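Local coordinates for putative uncharacterized protein (Xanthomonas campestris pv. campestris, PDB 3RQA) that is of unknown function but assembles as a tetramer through a helical bundle and carries an atypical PilZ domain of a family of probable cyclic di-GMP receptors, at residues 15-20 with 158-163; 31-36 with 125-130. One frame throughout, in Å; residues are numbered along the deposited sequence.

Interaction 1. Residues 15-20 with 158-163; sequences DTELFA and WLRFAP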
loop_
_atom_site.group_PDB
_atom_site.type_symbol
_atom_site.label_atom_id
_atom_site.label_comp_id
_atom_site.label_asym_id
_atom_site.label_seq_id
_atom_site.Cartn_x
_atom_site.Cartn_y
_atom_site.Cartn_z
ATOM N N ASP C 15 7.181 -39.332 -10.502
ATOM C CA ASP C 15 8.114 -38.479 -11.238
ATOM C C ASP C 15 7.755 -38.478 -12.727
ATOM O O ASP C 15 7.795 -37.437 -13.393
ATOM C CB ASP C 15 9.546 -38.984 -11.030
ATOM C CG ASP C 15 10.550 -37.854 -10.902
ATOM O OD1 ASP C 15 11.249 -37.560 -11.894
ATOM O OD2 ASP C 15 10.635 -37.250 -9.809
ATOM N N THR C 16 7.396 -39.649 -13.244
ATOM C CA THR C 16 7.008 -39.771 -14.640
ATOM C C THR C 16 5.699 -39.009 -14.890
ATOM O O THR C 16 5.587 -38.256 -15.862
ATOM C CB THR C 16 6.845 -41.262 -15.041
ATOM O OG1 THR C 16 8.139 -41.880 -15.096
ATOM C CG2 THR C 16 6.152 -41.392 -16.399
ATOM N N GLU C 17 4.717 -39.181 -14.008
ATOM C CA GLU C 17 3.446 -38.490 -14.186
ATOM C C GLU C 17 3.621 -36.970 -14.275
ATOM O O GLU C 17 3.062 -36.318 -15.146
ATOM C CB GLU C 17 2.489 -38.807 -13.035
ATOM C CG GLU C 17 1.094 -38.208 -13.232
ATOM C CD GLU C 17 0.103 -38.619 -12.158
ATOM O OE1 GLU C 17 0.140 -39.792 -11.722
ATOM O OE2 GLU C 17 -0.728 -37.771 -11.761
ATOM N N LEU C 18 4.403 -36.416 -13.357
ATOM C CA LEU C 18 4.622 -34.979 -13.302
ATOM C C LEU C 18 5.569 -34.381 -14.336
ATOM O O LEU C 18 5.294 -33.310 -14.878
ATOM C CB LEU C 18 5.114 -34.580 -11.903
ATOM C CG LEU C 18 4.173 -34.830 -10.715
ATOM C CD1 LEU C 18 4.842 -34.340 -9.434
ATOM C CD2 LEU C 18 2.839 -34.125 -10.937
ATOM N N PHE C 19 6.664 -35.072 -14.628
ATOM C CA PHE C 19 7.661 -34.518 -15.532
ATOM C C PHE C 19 7.893 -35.099 -16.922
ATOM O O PHE C 19 8.529 -34.445 -17.750
ATOM C CB PHE C 19 8.991 -34.465 -14.793
ATOM C CG PHE C 19 8.875 -33.939 -13.395
ATOM C CD1 PHE C 19 8.470 -32.626 -13.164
ATOM C CD2 PHE C 19 9.155 -34.760 -12.304
ATOM C CE1 PHE C 19 8.348 -32.135 -11.869
ATOM C CE2 PHE C 19 9.036 -34.281 -11.002
ATOM C CZ PHE C 19 8.630 -32.959 -10.786
ATOM N N ALA C 20 7.401 -36.302 -17.196
ATOM C CA ALA C 20 7.633 -36.883 -18.511
ATOM C C ALA C 20 6.983 -36.092 -19.653
ATOM O O ALA C 20 5.818 -35.688 -19.570
ATOM C CB ALA C 20 7.147 -38.333 -18.540
ATOM N N TRP C 158 5.834 -35.326 -3.909
ATOM C CA TRP C 158 5.547 -35.138 -5.320
ATOM C C TRP C 158 4.102 -34.676 -5.285
ATOM O O TRP C 158 3.211 -35.424 -4.885
ATOM C CB TRP C 158 5.668 -36.455 -6.094
ATOM C CG TRP C 158 7.081 -36.842 -6.394
ATOM C CD1 TRP C 158 7.706 -36.795 -7.612
ATOM C CD2 TRP C 158 8.054 -37.329 -5.464
ATOM N NE1 TRP C 158 9.004 -37.222 -7.494
ATOM C CE2 TRP C 158 9.248 -37.556 -6.187
ATOM C CE3 TRP C 158 8.034 -37.596 -4.086
ATOM C CZ2 TRP C 158 10.414 -38.038 -5.582
ATOM C CZ3 TRP C 158 9.196 -38.078 -3.482
ATOM C CH2 TRP C 158 10.369 -38.293 -4.232
ATOM N N LEU C 159 3.880 -33.427 -5.662
ATOM C CA LEU C 159 2.545 -32.862 -5.661
ATOM C C LEU C 159 2.036 -32.615 -7.088
ATOM O O LEU C 159 2.760 -32.090 -7.934
ATOM C CB LEU C 159 2.528 -31.537 -4.892
ATOM C CG LEU C 159 2.925 -31.416 -3.412
ATOM C CD1 LEU C 159 2.107 -32.370 -2.575
ATOM C CD2 LEU C 159 4.397 -31.678 -3.239
ATOM N N ARG C 160 0.786 -32.992 -7.339
ATOM C CA ARG C 160 0.168 -32.779 -8.642
ATOM C C ARG C 160 -0.868 -31.677 -8.456
ATOM O O ARG C 160 -1.775 -31.820 -7.629
ATOM C CB ARG C 160 -0.528 -34.050 -9.132
ATOM C CG ARG C 160 -1.129 -33.891 -10.520
ATOM C CD ARG C 160 -2.547 -34.399 -10.569
ATOM N NE ARG C 160 -2.624 -35.856 -10.511
ATOM C CZ ARG C 160 -3.411 -36.529 -9.674
ATOM N NH1 ARG C 160 -4.181 -35.874 -8.817
ATOM N NH2 ARG C 160 -3.438 -37.856 -9.709
ATOM N N PHE C 161 -0.735 -30.584 -9.210
ATOM C CA PHE C 161 -1.671 -29.469 -9.085
ATOM C C PHE C 161 -3.070 -29.883 -9.520
ATOM O O PHE C 161 -3.230 -30.714 -10.409
ATOM C CB PHE C 161 -1.235 -28.249 -9.935
ATOM C CG PHE C 161 0.191 -27.795 -9.689
ATOM C CD1 PHE C 161 0.641 -27.517 -8.398
ATOM C CD2 PHE C 161 1.081 -27.649 -10.756
ATOM C CE1 PHE C 161 1.955 -27.108 -8.170
ATOM C CE2 PHE C 161 2.398 -27.241 -10.543
ATOM C CZ PHE C 161 2.836 -26.971 -9.249
ATOM N N ALA C 162 -4.077 -29.315 -8.862
ATOM C CA ALA C 162 -5.461 -29.575 -9.233
ATOM C C ALA C 162 -5.588 -28.817 -10.563
ATOM O O ALA C 162 -4.785 -27.925 -10.834
ATOM C CB ALA C 162 -6.405 -28.989 -8.188
ATOM N N PRO C 163 -6.572 -29.164 -11.412
ATOM C CA PRO C 163 -6.697 -28.449 -12.689
ATOM C C PRO C 163 -6.557 -26.949 -12.516
ATOM O O PRO C 163 -7.232 -26.353 -11.683
ATOM C CB PRO C 163 -8.080 -28.860 -13.175
ATOM C CG PRO C 163 -8.160 -30.279 -12.696
ATOM C CD PRO C 163 -7.634 -30.179 -11.279
#
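The indole of W158 turns its edge to the carboxylate of D15, with the N-H pointing at the acid. NE1 donates to D15 OD2 over 2.8 Å, nearly straight at 169°. The oxygen sits in the indole plane and accepts through its anti lone pair, while the carboxylate itself is turned 69° from the ring. R112 forms a salt bridge with the same oxygen, so OD2 is gripped twice, which would favour the ionised acid.

At the other end, the extended side chain of E17 forms a salt bridge with R160, whose own chain bends at its second and third torsions. E17 OE2 accepts from R160 NE at 3.0 Å, at the guanidinium edge and nearly along the C-O axis; the two planes are almost coplanar, and NH2 adds a weak bond to the same oxygen. Between these polar ends both methyls of L18 sit against L159 O, CD1 at 3.4 Å; CD2 reaches on to R160 CA and CB, and CD1 to W158 CB.

Helix 12-19 thus packs on the outside of the β-barrel, residues 15-19 running at 39° to residues 158-161 of strand 155-161, which is hydrogen-bonded to strands 110-115 and 139-150.

Interaction 2. Residues 31-36 with 125-130; sequences AGFHVT and GSVLLQ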
loop_
_atom_site.group_PDB
_atom_site.type_symbol
_atom_site.label_atom_id
_atom_site.label_comp_id
_atom_site.label_asym_id
_atom_site.label_seq_id
_atom_site.Cartn_x
_atom_site.Cartn_y
_atom_site.Cartn_z
ATOM N N ALA C 31 9.821 -22.325 -1.307
ATOM C CA ALA C 31 8.734 -23.265 -1.569
ATOM C C ALA C 31 8.245 -23.978 -0.324
ATOM O O ALA C 31 9.002 -24.184 0.627
ATOM C CB ALA C 31 9.184 -24.294 -2.583
ATOM N N GLY C 32 6.976 -24.372 -0.350
ATOM C CA GLY C 32 6.397 -25.075 0.777
ATOM C C GLY C 32 5.066 -25.712 0.429
ATOM O O GLY C 32 4.485 -25.418 -0.607
ATOM N N PHE C 33 4.595 -26.595 1.302
ATOM C CA PHE C 33 3.317 -27.274 1.121
ATOM C C PHE C 33 2.581 -27.244 2.453
ATOM O O PHE C 33 3.176 -27.473 3.503
ATOM C CB PHE C 33 3.542 -28.720 0.657
ATOM C CG PHE C 33 2.288 -29.556 0.629
ATOM C CD1 PHE C 33 2.014 -30.457 1.658
ATOM C CD2 PHE C 33 1.379 -29.438 -0.416
ATOM C CE1 PHE C 33 0.852 -31.225 1.643
ATOM C CE2 PHE C 33 0.214 -30.199 -0.441
ATOM C CZ PHE C 33 -0.050 -31.096 0.590
ATOM N N HIS C 34 1.292 -26.930 2.406
ATOM C CA HIS C 34 0.458 -26.858 3.604
ATOM C C HIS C 34 -0.850 -27.582 3.369
ATOM O O HIS C 34 -1.484 -27.384 2.340
ATOM C CB HIS C 34 0.165 -25.402 3.962
ATOM C CG HIS C 34 1.219 -24.758 4.804
ATOM N ND1 HIS C 34 1.500 -25.172 6.090
ATOM C CD2 HIS C 34 2.048 -23.719 4.553
ATOM C CE1 HIS C 34 2.456 -24.412 6.594
ATOM N NE2 HIS C 34 2.806 -23.523 5.681
ATOM N N VAL C 35 -1.257 -28.405 4.333
ATOM C CA VAL C 35 -2.490 -29.170 4.212
ATOM C C VAL C 35 -3.727 -28.315 4.338
ATOM O O VAL C 35 -4.732 -28.566 3.686
ATOM C CB VAL C 35 -2.594 -30.279 5.284
ATOM C CG1 VAL C 35 -3.894 -31.057 5.095
ATOM C CG2 VAL C 35 -1.399 -31.209 5.196
ATOM N N THR C 36 -3.671 -27.311 5.196
ATOM C CA THR C 36 -4.850 -26.471 5.374
ATOM C C THR C 36 -4.838 -25.287 4.406
ATOM O O THR C 36 -4.411 -24.174 4.733
ATOM C CB THR C 36 -4.970 -26.002 6.825
ATOM O OG1 THR C 36 -5.004 -27.159 7.679
ATOM C CG2 THR C 36 -6.258 -25.218 7.023
ATOM N N GLY C 125 -3.932 -30.325 -0.258
ATOM C CA GLY C 125 -3.462 -29.078 0.318
ATOM C C GLY C 125 -3.050 -28.041 -0.714
ATOM O O GLY C 125 -3.553 -28.014 -1.829
ATOM N N SER C 126 -2.125 -27.177 -0.333
ATOM C CA SER C 126 -1.658 -26.149 -1.241
ATOM C C SER C 126 -0.157 -25.992 -1.273
ATOM O O SER C 126 0.498 -25.944 -0.237
ATOM C CB SER C 126 -2.289 -24.809 -0.886
ATOM O OG SER C 126 -3.667 -24.820 -1.212
ATOM N N VAL C 127 0.386 -25.941 -2.480
ATOM C CA VAL C 127 1.812 -25.720 -2.671
ATOM C C VAL C 127 1.977 -24.200 -2.588
ATOM O O VAL C 127 1.241 -23.470 -3.250
ATOM C CB VAL C 127 2.266 -26.193 -4.079
ATOM C CG1 VAL C 127 3.593 -25.572 -4.438
ATOM C CG2 VAL C 127 2.361 -27.710 -4.118
ATOM N N LEU C 128 2.894 -23.725 -1.751
ATOM C CA LEU C 128 3.151 -22.285 -1.640
ATOM C C LEU C 128 4.502 -22.012 -2.282
ATOM O O LEU C 128 5.475 -22.720 -2.020
ATOM C CB LEU C 128 3.144 -21.819 -0.177
ATOM C CG LEU C 128 1.752 -21.478 0.382
ATOM C CD1 LEU C 128 0.870 -22.723 0.368
ATOM C CD2 LEU C 128 1.876 -20.945 1.804
ATOM N N LEU C 129 4.546 -20.990 -3.135
ATOM C CA LEU C 129 5.756 -20.643 -3.866
ATOM C C LEU C 129 5.924 -19.129 -4.024
ATOM O O LEU C 129 4.945 -18.414 -4.247
ATOM C CB LEU C 129 5.659 -21.261 -5.261
ATOM C CG LEU C 129 6.578 -22.333 -5.846
ATOM C CD1 LEU C 129 6.796 -23.484 -4.883
ATOM C CD2 LEU C 129 5.931 -22.821 -7.147
ATOM N N GLN C 130 7.157 -18.641 -3.917
ATOM C CA GLN C 130 7.419 -17.214 -4.139
ATOM C C GLN C 130 8.112 -17.199 -5.493
ATOM O O GLN C 130 9.322 -17.396 -5.584
ATOM C CB GLN C 130 8.351 -16.608 -3.088
ATOM C CG GLN C 130 8.491 -15.097 -3.246
ATOM C CD GLN C 130 9.518 -14.487 -2.306
ATOM O OE1 GLN C 130 9.596 -14.850 -1.142
ATOM N NE2 GLN C 130 10.298 -13.537 -2.813
#
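F33 has CG anti to its backbone N (chi1 172°), which brings the ring alongside the backbone of G125 and S126. H34 takes a different rotamer, CG anti to the carbonyl carbon (chi1 -86°), as does L128, and the two meet on the opposite face of the sheet.

The ring of F33 approaches obliquely, with CE2 3.9 Å from G125 CA. The absence of a side chain on G125 lets this ring and H34 O come up against its CA. Beside it, V127 CG2 touches the same ring. On this inner face A31 CB and L129 CD1 are pressed to 3.4 Å, tighter than normal van der Waals contact. On the other face, L128 CD2 comes to the edge of the imidazole, 3.9 Å from H34 CD2.

The backbones form a regular antiparallel ladder. G32 and L128 are one hydrogen-bonded pair and H34 and S126 the next, with F33-V127 and A31-L129 as the non-hydrogen-bonded pairs. L128 N gives a short bond of 2.6 Å to G32 O, meeting it from above the carbonyl plane, whereas the return bond from G32 N to L128 O lies in the carbonyl plane of L128 but is more bent, at 141°. The H34-S126 bonds are both straighter than that, and CA-H...O contacts fill in between the rungs.

This ladder joins the first barrel strand, 24-34, to strand 124-129 and is the closing seam of the six-stranded antiparallel barrel of the PilZ domain. Strand 124-129 bonds on its far side to strand 139-150, while F33, V127 and L129 point inward to meet L157, L159, F161 and I111 in the core.

How the interactions relate
Both contacts fix the N-terminal part of the chain to the β-barrel, one from outside its wall, the other within it. Helix 12-19 lies against the outer surface in interaction 1, and strand 24-34, which follows it in sequence, is paired into the wall itself in interaction 2. Their centres are about 15 Å apart, and they meet in the barrel interior. L159, on the side of its strand facing away from the helix, brings CD1 to 3.6 Å from F33 CE2 and CG to 3.8 Å from V127 CG2. F161 CE1 also packs on V127 CG2, at 4.1 Å. A shared apolar core therefore connects the outer helix contact with the closing strand pair.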